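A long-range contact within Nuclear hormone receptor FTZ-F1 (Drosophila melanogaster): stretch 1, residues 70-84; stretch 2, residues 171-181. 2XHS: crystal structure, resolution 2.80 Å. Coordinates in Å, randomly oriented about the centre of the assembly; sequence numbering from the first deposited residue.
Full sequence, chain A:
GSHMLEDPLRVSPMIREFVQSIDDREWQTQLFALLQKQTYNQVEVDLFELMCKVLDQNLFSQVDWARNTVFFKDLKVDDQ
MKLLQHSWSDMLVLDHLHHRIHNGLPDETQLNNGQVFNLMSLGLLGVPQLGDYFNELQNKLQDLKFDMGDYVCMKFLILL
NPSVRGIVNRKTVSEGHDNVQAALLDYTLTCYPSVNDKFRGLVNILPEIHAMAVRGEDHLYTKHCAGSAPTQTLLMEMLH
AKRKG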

ATOM      1  N   VAL A  70     -12.442   3.918   9.627  1.00 65.82           N
ATOM      2  CA  VAL A  70     -13.133   4.235  10.834  1.00 68.18           C
ATOM      3  C   VAL A  70     -12.359   5.242  11.632  1.00 69.38           C
ATOM      4  O   VAL A  70     -12.925   6.149  12.198  1.00 70.27           O
ATOM      5  N   PHE A  71     -11.064   5.052  11.737  1.00 69.76           N
ATOM      6  CA  PHE A  71     -10.231   5.953  12.495  1.00 71.03           C
ATOM      7  C   PHE A  71     -10.046   7.342  11.956  1.00 70.95           C
ATOM      8  O   PHE A  71      -9.992   8.295  12.684  1.00 71.02           O
ATOM      9  N   PHE A  72      -9.918   7.446  10.657  1.00 70.36           N
ATOM     10  CA  PHE A  72      -9.725   8.718  10.032  1.00 69.72           C
ATOM     11  C   PHE A  72     -10.911   9.574  10.255  1.00 71.10           C
ATOM     12  O   PHE A  72     -10.807  10.758  10.359  1.00 71.91           O
ATOM     13  N   LYS A  73     -12.057   8.962  10.373  1.00 72.59           N
ATOM     14  CA  LYS A  73     -13.270   9.712  10.436  1.00 74.81           C
ATOM     15  C   LYS A  73     -13.193  10.658  11.600  1.00 74.75           C
ATOM     16  O   LYS A  73     -13.725  11.751  11.566  1.00 75.65           O
ATOM     17  N   ASP A  74     -12.492  10.249  12.625  1.00 73.91           N
ATOM     18  CA  ASP A  74     -12.439  10.996  13.846  1.00 73.25           C
ATOM     19  C   ASP A  74     -11.299  11.938  13.802  1.00 72.43           C
ATOM     20  O   ASP A  74     -10.896  12.476  14.799  1.00 73.20           O
ATOM     21  N   LEU A  75     -10.794  12.173  12.620  1.00 70.72           N
ATOM     22  CA  LEU A  75      -9.601  12.942  12.495  1.00 69.20           C
ATOM     23  C   LEU A  75      -9.770  14.126  11.612  1.00 69.47           C
ATOM     24  O   LEU A  75     -10.527  14.102  10.667  1.00 68.02           O
ATOM     25  N   LYS A  76      -9.035  15.172  11.927  1.00 69.96           N
ATOM     26  CA  LYS A  76      -9.040  16.352  11.107  1.00 71.26           C
ATOM     27  C   LYS A  76      -8.137  16.231   9.919  1.00 69.78           C
ATOM     28  O   LYS A  76      -7.184  15.503   9.912  1.00 70.33           O
ATOM     29  N   VAL A  77      -8.445  16.991   8.905  1.00 67.88           N
ATOM     30  CA  VAL A  77      -7.766  16.831   7.678  1.00 65.83           C
ATOM     31  C   VAL A  77      -6.324  17.074   7.833  1.00 65.45           C
ATOM     32  O   VAL A  77      -5.532  16.390   7.267  1.00 66.64           O
ATOM     33  N   ASP A  78      -5.945  18.046   8.613  1.00 64.75           N
ATOM     34  CA  ASP A  78      -4.549  18.350   8.657  1.00 64.51           C
ATOM     35  C   ASP A  78      -3.830  17.149   9.138  1.00 62.71           C
ATOM     36  O   ASP A  78      -2.771  16.839   8.674  1.00 61.67           O
ATOM     37  N   ASP A  79      -4.396  16.502  10.126  1.00 61.21           N
ATOM     38  CA  ASP A  79      -3.822  15.304  10.676  1.00 60.53           C
ATOM     39  C   ASP A  79      -3.831  14.143   9.712  1.00 58.89           C
ATOM     40  O   ASP A  79      -2.896  13.398   9.627  1.00 58.04           O
ATOM     41  N   GLN A  80      -4.921  13.980   9.000  1.00 56.96           N
ATOM     42  CA  GLN A  80      -5.014  12.918   8.053  1.00 56.28           C
ATOM     43  C   GLN A  80      -4.006  13.115   6.981  1.00 56.15           C
ATOM     44  O   GLN A  80      -3.400  12.199   6.541  1.00 55.74           O
HETATM   45  N   MSE A  81      -3.835  14.339   6.547  1.00 56.04           N
HETATM   46  CA  MSE A  81      -2.909  14.597   5.484  1.00 56.48           C
HETATM   47  C   MSE A  81      -1.535  14.204   5.897  1.00 55.84           C
HETATM   48  O   MSE A  81      -0.819  13.632   5.157  1.00 56.55           O
ATOM     49  N   LYS A  82      -1.150  14.515   7.101  1.00 54.48           N
ATOM     50  CA  LYS A  82       0.173  14.182   7.538  1.00 53.89           C
ATOM     51  C   LYS A  82       0.436  12.714   7.593  1.00 51.40           C
ATOM     52  O   LYS A  82       1.515  12.275   7.318  1.00 50.03           O
ATOM     53  N   LEU A  83      -0.547  11.956   8.018  1.00 49.59           N
ATOM     54  CA  LEU A  83      -0.404  10.529   8.105  1.00 47.40           C
ATOM     55  C   LEU A  83      -0.241   9.895   6.772  1.00 46.64           C
ATOM     56  O   LEU A  83       0.552   9.028   6.609  1.00 46.78           O
ATOM     57  N   LEU A  84      -1.052  10.310   5.833  1.00 45.36           N
ATOM     58  CA  LEU A  84      -0.990   9.832   4.486  1.00 45.69           C
ATOM     59  C   LEU A  84       0.288  10.213   3.815  1.00 46.94           C
ATOM     60  O   LEU A  84       0.838   9.459   3.078  1.00 48.02           O
ATOM     61  N   LYS A 171      -3.741  11.247  20.484  1.00 72.66           N
ATOM     62  CA  LYS A 171      -4.340  10.174  21.215  1.00 72.72           C
ATOM     63  C   LYS A 171      -5.080   9.242  20.328  1.00 70.75           C
ATOM     64  O   LYS A 171      -4.946   8.055  20.440  1.00 70.62           O
ATOM     65  N   THR A 172      -5.871   9.782  19.434  1.00 68.24           N
ATOM     66  CA  THR A 172      -6.688   8.938  18.620  1.00 67.07           C
ATOM     67  C   THR A 172      -5.838   8.017  17.808  1.00 65.95           C
ATOM     68  O   THR A 172      -6.149   6.870  17.650  1.00 66.34           O
ATOM     69  N   VAL A 173      -4.765   8.533  17.271  1.00 64.30           N
ATOM     70  CA  VAL A 173      -3.894   7.730  16.468  1.00 63.26           C
ATOM     71  C   VAL A 173      -3.275   6.641  17.277  1.00 63.01           C
ATOM     72  O   VAL A 173      -3.201   5.521  16.860  1.00 62.90           O
ATOM     73  N   SER A 174      -2.832   6.968  18.466  1.00 63.22           N
ATOM     74  CA  SER A 174      -2.206   5.967  19.273  1.00 64.32           C
ATOM     75  C   SER A 174      -3.162   4.889  19.634  1.00 63.65           C
ATOM     76  O   SER A 174      -2.811   3.746  19.685  1.00 64.00           O
ATOM     77  N   GLU A 175      -4.375   5.267  19.945  1.00 62.98           N
ATOM     78  CA  GLU A 175      -5.343   4.292  20.345  1.00 63.02           C
ATOM     79  C   GLU A 175      -5.668   3.333  19.245  1.00 61.10           C
ATOM     80  O   GLU A 175      -5.669   2.140  19.430  1.00 60.96           O
ATOM     81  N   GLY A 176      -5.897   3.865  18.069  1.00 58.90           N
ATOM     82  CA  GLY A 176      -6.190   3.029  16.945  1.00 56.26           C
ATOM     83  C   GLY A 176      -5.038   2.133  16.626  1.00 54.08           C
ATOM     84  O   GLY A 176      -5.208   0.991  16.338  1.00 54.13           O
ATOM     85  N   HIS A 177      -3.844   2.656  16.664  1.00 51.94           N
ATOM     86  CA  HIS A 177      -2.732   1.830  16.350  1.00 51.38           C
ATOM     87  C   HIS A 177      -2.704   0.751  17.365  1.00 51.82           C
ATOM     88  O   HIS A 177      -2.474  -0.378  17.069  1.00 52.95           O
ATOM     89  N   ASP A 178      -2.924   1.115  18.600  1.00 51.60           N
ATOM     90  CA  ASP A 178      -2.870   0.172  19.675  1.00 51.82           C
ATOM     91  C   ASP A 178      -3.924  -0.904  19.644  1.00 51.44           C
ATOM     92  O   ASP A 178      -3.681  -2.011  20.040  1.00 51.37           O
ATOM     93  N   ASN A 179      -5.112  -0.569  19.198  1.00 51.15           N
ATOM     94  CA  ASN A 179      -6.155  -1.546  19.025  1.00 51.16           C
ATOM     95  C   ASN A 179      -5.888  -2.558  17.991  1.00 50.50           C
ATOM     96  O   ASN A 179      -6.101  -3.716  18.172  1.00 51.07           O
ATOM     97  N   VAL A 180      -5.451  -2.079  16.864  1.00 49.92           N
ATOM     98  CA  VAL A 180      -5.178  -2.906  15.741  1.00 49.49           C
ATOM     99  C   VAL A 180      -4.086  -3.878  16.052  1.00 49.51           C
ATOM    100  O   VAL A 180      -4.129  -4.989  15.616  1.00 48.76           O
ATOM    101  N   GLN A 181      -3.105  -3.464  16.819  1.00 48.83           N
ATOM    102  CA  GLN A 181      -2.039  -4.353  17.162  1.00 49.54           C
ATOM    103  C   GLN A 181      -2.594  -5.486  17.932  1.00 48.59           C
ATOM    104  O   GLN A 181      -2.241  -6.623  17.742  1.00 49.82           O
TER

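Stretch 2 is helical throughout, and one side of it packs against the residues before the helix of stretch 1 and against the helix itself. The contact is small, about 311 Å² counting both sides. No hydrogen bond crosses it, so the contact is packing alone, of side chains and of the F71 ring on the G176 backbone.

T172 points toward stretch 1. Its chi1 is m, and CG2 lies 4.4 Å from CB of D74. D74 also points toward the helix, with chi1 m. The T172 hydroxyl, OG1, is satisfied by a hydrogen bond to a residue just outside the stretch.

V173 is buried, and its CA-to-CB bond runs sideways. With chi1 t, its CG2 meets two leucines. CD1 of L75 is 4.3 Å from V173 CG2, and CD1 of L83 is 4.5 Å from the same methyl. L75 starts sideways, but its end comes nearer; chi1 is off-rotamer at -94° and chi2 is t. L83 points toward stretch 2 with chi1 m and chi2 t. One valine methyl thus touches both the loop and the following helix of stretch 1.

E175 points sideways and makes no contact across the stretches. Its carbonyl O accepts a weak hydrogen bond from ND2 of N179, at 3.0 Å, within the helix.

The CA atoms of the two stretches come nearest at G176: its CA is 6.7 Å from CA of F71. The F71 side chain points toward the helix, with chi1 m and chi2 near -89°. Its ring atom CE1 approaches CA of G176 to 3.4 Å, the closest contact between the stretches. An ideal CB on G176 would lie 2.7 Å from CD1 of F71, a clash. The absence of a side chain here leaves room for the ring.

H177 points away, with chi1 t. N179 points toward stretch 1, but its nearest side-chain atom, CB, is 5.1 Å from CZ of F71, too far to count as a contact.

V180 is buried and points toward stretch 1. Its chi1 is t, and CG2 lies 4.3 Å from CZ of F71, oblique to the ring. F71 therefore touches G176 and V180, one helical turn apart.

Q80, K82 and D79 have polar partners within stretch 1. NE2 of Q80 gives a weak hydrogen bond to O of F72 at 2.9 Å. NZ of K82 forms a long salt bridge with OD1 of D79, at 3.7 Å.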

ATOM      1  CB  VAL A  70     -13.372   2.976  11.642  1.00 68.04           C
ATOM      2  CG1 VAL A  70     -12.186   2.101  11.553  1.00 67.48           C
ATOM      3  CG2 VAL A  70     -13.640   3.326  13.051  1.00 67.95           C
ATOM      4  CB  PHE A  71      -8.907   5.308  12.696  1.00 71.18           C
ATOM      5  CG  PHE A  71      -9.014   3.991  13.301  1.00 74.81           C
ATOM      6  CD1 PHE A  71      -9.019   3.855  14.647  1.00 78.76           C
ATOM      7  CD2 PHE A  71      -9.140   2.890  12.533  1.00 78.56           C
ATOM      8  CE1 PHE A  71      -9.123   2.644  15.209  1.00 81.96           C
ATOM      9  CE2 PHE A  71      -9.248   1.683  13.091  1.00 82.09           C
ATOM     10  CZ  PHE A  71      -9.242   1.555  14.432  1.00 83.27           C
ATOM     11  CB  PHE A  72      -9.530   8.549   8.556  1.00 68.98           C
ATOM     12  CG  PHE A  72      -8.133   8.681   8.125  1.00 64.85           C
ATOM     13  CD1 PHE A  72      -7.149   8.009   8.755  1.00 60.19           C
ATOM     14  CD2 PHE A  72      -7.808   9.470   7.076  1.00 60.94           C
ATOM     15  CE1 PHE A  72      -5.894   8.141   8.352  1.00 58.73           C
ATOM     16  CE2 PHE A  72      -6.553   9.585   6.688  1.00 57.90           C
ATOM     17  CZ  PHE A  72      -5.600   8.919   7.320  1.00 59.80           C
ATOM     18  CB  LYS A  73     -14.440   8.765  10.607  1.00 75.88           C
ATOM     19  CG  LYS A  73     -14.531   7.732   9.513  1.00 80.45           C
ATOM     20  CD  LYS A  73     -15.920   7.135   9.430  1.00 85.72           C
ATOM     21  CE  LYS A  73     -16.280   6.813   7.994  1.00 87.62           C
ATOM     22  NZ  LYS A  73     -17.414   5.866   7.870  1.00 88.22           N
ATOM     23  CB  ASP A  74     -12.235  10.049  14.992  1.00 73.90           C
ATOM     24  CG  ASP A  74     -13.309   9.045  15.075  1.00 76.40           C
ATOM     25  OD1 ASP A  74     -14.250   9.157  14.285  1.00 77.37           O
ATOM     26  OD2 ASP A  74     -13.240   8.177  15.947  1.00 75.52           O
ATOM     27  CB  LEU A  75      -8.531  12.058  11.911  1.00 68.86           C
ATOM     28  CG  LEU A  75      -7.685  11.415  12.965  1.00 67.98           C
ATOM     29  CD1 LEU A  75      -6.623  10.628  12.322  1.00 64.61           C
ATOM     30  CD2 LEU A  75      -7.104  12.516  13.746  1.00 68.82           C
ATOM     31  CB  LYS A  76      -8.735  17.602  11.913  1.00 72.57           C
ATOM     32  CG  LYS A  76      -9.991  18.229  12.486  1.00 78.65           C
ATOM     33  CD  LYS A  76      -9.906  19.745  12.548  1.00 85.56           C
ATOM     34  CE  LYS A  76     -11.157  20.359  13.142  1.00 85.03           C
ATOM     35  NZ  LYS A  76     -11.134  21.829  13.007  1.00 84.95           N
ATOM     36  CB  VAL A  77      -8.268  17.799   6.687  1.00 65.46           C
ATOM     37  CG1 VAL A  77      -7.420  17.727   5.481  1.00 65.24           C
ATOM     38  CG2 VAL A  77      -9.667  17.455   6.345  1.00 63.89           C
ATOM     39  CB  ASP A  78      -4.288  19.509   9.591  1.00 65.75           C
ATOM     40  CG  ASP A  78      -4.526  20.823   8.946  1.00 68.92           C
ATOM     41  OD1 ASP A  78      -5.328  20.902   8.020  1.00 72.41           O
ATOM     42  OD2 ASP A  78      -3.903  21.790   9.372  1.00 73.71           O
ATOM     43  CB  ASP A  79      -4.548  14.941  11.955  1.00 61.38           C
ATOM     44  CG  ASP A  79      -3.844  15.442  13.177  1.00 64.20           C
ATOM     45  OD1 ASP A  79      -2.668  15.790  13.080  1.00 64.49           O
ATOM     46  OD2 ASP A  79      -4.463  15.482  14.241  1.00 68.50           O
ATOM     47  CB  GLN A  80      -6.372  12.919   7.412  1.00 56.04           C
ATOM     48  CG  GLN A  80      -7.467  13.110   8.354  1.00 56.96           C
ATOM     49  CD  GLN A  80      -8.762  13.007   7.679  1.00 55.09           C
ATOM     50  OE1 GLN A  80      -8.911  13.435   6.571  1.00 52.79           O
ATOM     51  NE2 GLN A  80      -9.719  12.466   8.347  1.00 56.59           N
HETATM   52  CB  MSE A  81      -2.912  16.068   5.172  1.00 57.11           C
HETATM   53  CG  MSE A  81      -4.155  16.530   4.532  1.00 61.30           C
HETATM   54 SE   MSE A  81      -4.024  18.337   4.126  1.00 74.19          SE
HETATM   55  CE  MSE A  81      -2.470  18.291   3.153  1.00 66.02           C
ATOM     56  CB  LYS A  82       0.412  14.785   8.895  1.00 55.37           C
ATOM     57  CG  LYS A  82       0.471  16.272   8.869  1.00 60.83           C
ATOM     58  CD  LYS A  82       0.949  16.789  10.174  1.00 70.83           C
ATOM     59  CE  LYS A  82       0.566  18.226  10.354  1.00 75.37           C
ATOM     60  NZ  LYS A  82      -0.549  18.312  11.320  1.00 80.01           N
ATOM     61  CB  LEU A  83      -1.612   9.938   8.784  1.00 46.62           C
ATOM     62  CG  LEU A  83      -1.749  10.082  10.279  1.00 42.41           C
ATOM     63  CD1 LEU A  83      -3.062   9.560  10.609  1.00 43.09           C
ATOM     64  CD2 LEU A  83      -0.730   9.275  10.933  1.00 35.60           C
ATOM     65  CB  LEU A  84      -2.141  10.398   3.706  1.00 45.17           C
ATOM     66  CG  LEU A  84      -3.505   9.780   3.864  1.00 45.00           C
ATOM     67  CD1 LEU A  84      -4.478  10.759   3.372  1.00 47.64           C
ATOM     68  CD2 LEU A  84      -3.587   8.584   3.029  1.00 43.65           C
ATOM     69  CB  LYS A 171      -5.310  10.738  22.234  1.00 73.90           C
ATOM     70  CG  LYS A 171      -4.669  11.661  23.208  1.00 80.15           C
ATOM     71  CD  LYS A 171      -5.553  11.884  24.414  1.00 89.25           C
ATOM     72  CE  LYS A 171      -4.971  12.935  25.352  1.00 91.40           C
ATOM     73  NZ  LYS A 171      -5.450  12.736  26.744  1.00 92.37           N
ATOM     74  CB  THR A 172      -7.492   9.764  17.689  1.00 67.06           C
ATOM     75  OG1 THR A 172      -8.166  10.757  18.442  1.00 68.19           O
ATOM     76  CG2 THR A 172      -8.502   8.929  17.010  1.00 66.70           C
ATOM     77  CB  VAL A 173      -2.797   8.597  15.915  1.00 63.18           C
ATOM     78  CG1 VAL A 173      -1.850   7.795  15.129  1.00 63.73           C
ATOM     79  CG2 VAL A 173      -3.386   9.645  15.055  1.00 60.85           C
ATOM     80  CB  SER A 174      -1.629   6.582  20.523  1.00 64.70           C
ATOM     81  OG  SER A 174      -0.233   6.686  20.416  1.00 68.22           O
ATOM     82  CB  GLU A 175      -6.609   5.006  20.752  1.00 64.13           C
ATOM     83  CG  GLU A 175      -6.524   5.666  22.081  1.00 70.52           C
ATOM     84  CD  GLU A 175      -7.786   6.384  22.436  1.00 76.98           C
ATOM     85  OE1 GLU A 175      -8.718   6.351  21.625  1.00 79.18           O
ATOM     86  OE2 GLU A 175      -7.843   6.988  23.516  1.00 76.28           O
ATOM     87  CB  HIS A 177      -1.471   2.649  16.448  1.00 51.08           C
ATOM     88  CG  HIS A 177      -0.236   1.901  16.094  1.00 49.81           C
ATOM     89  ND1 HIS A 177       0.454   1.143  16.998  1.00 48.75           N
ATOM     90  CD2 HIS A 177       0.435   1.800  14.931  1.00 50.65           C
ATOM     91  CE1 HIS A 177       1.502   0.611  16.413  1.00 49.34           C
ATOM     92  NE2 HIS A 177       1.510   0.988  15.155  1.00 49.44           N
ATOM     93  CB  ASP A 178      -2.734   0.874  20.992  1.00 51.93           C
ATOM     94  CG  ASP A 178      -1.345   1.342  21.220  1.00 56.50           C
ATOM     95  OD1 ASP A 178      -0.449   0.909  20.502  1.00 56.15           O
ATOM     96  OD2 ASP A 178      -1.120   2.133  22.126  1.00 60.97           O
ATOM     97  CB  ASN A 179      -7.374  -0.849  18.540  1.00 51.35           C
ATOM     98  CG  ASN A 179      -8.232  -0.440  19.624  1.00 56.89           C
ATOM     99  OD1 ASN A 179      -9.405  -0.710  19.607  1.00 65.10           O
ATOM    100  ND2 ASN A 179      -7.669   0.217  20.607  1.00 59.61           N
ATOM    101  CB  VAL A 180      -4.802  -2.052  14.585  1.00 49.52           C
ATOM    102  CG1 VAL A 180      -4.576  -2.880  13.405  1.00 49.41           C
ATOM    103  CG2 VAL A 180      -5.904  -1.117  14.326  1.00 49.07           C
ATOM    104  CB  GLN A 181      -1.097  -3.645  18.083  1.00 49.53           C
ATOM    105  CG  GLN A 181      -0.022  -2.957  17.399  1.00 55.28           C
ATOM    106  CD  GLN A 181       1.155  -2.779  18.264  1.00 59.24           C
ATOM    107  OE1 GLN A 181       2.272  -3.018  17.848  1.00 62.66           O
ATOM    108  NE2 GLN A 181       0.926  -2.352  19.478  1.00 55.50           N
TER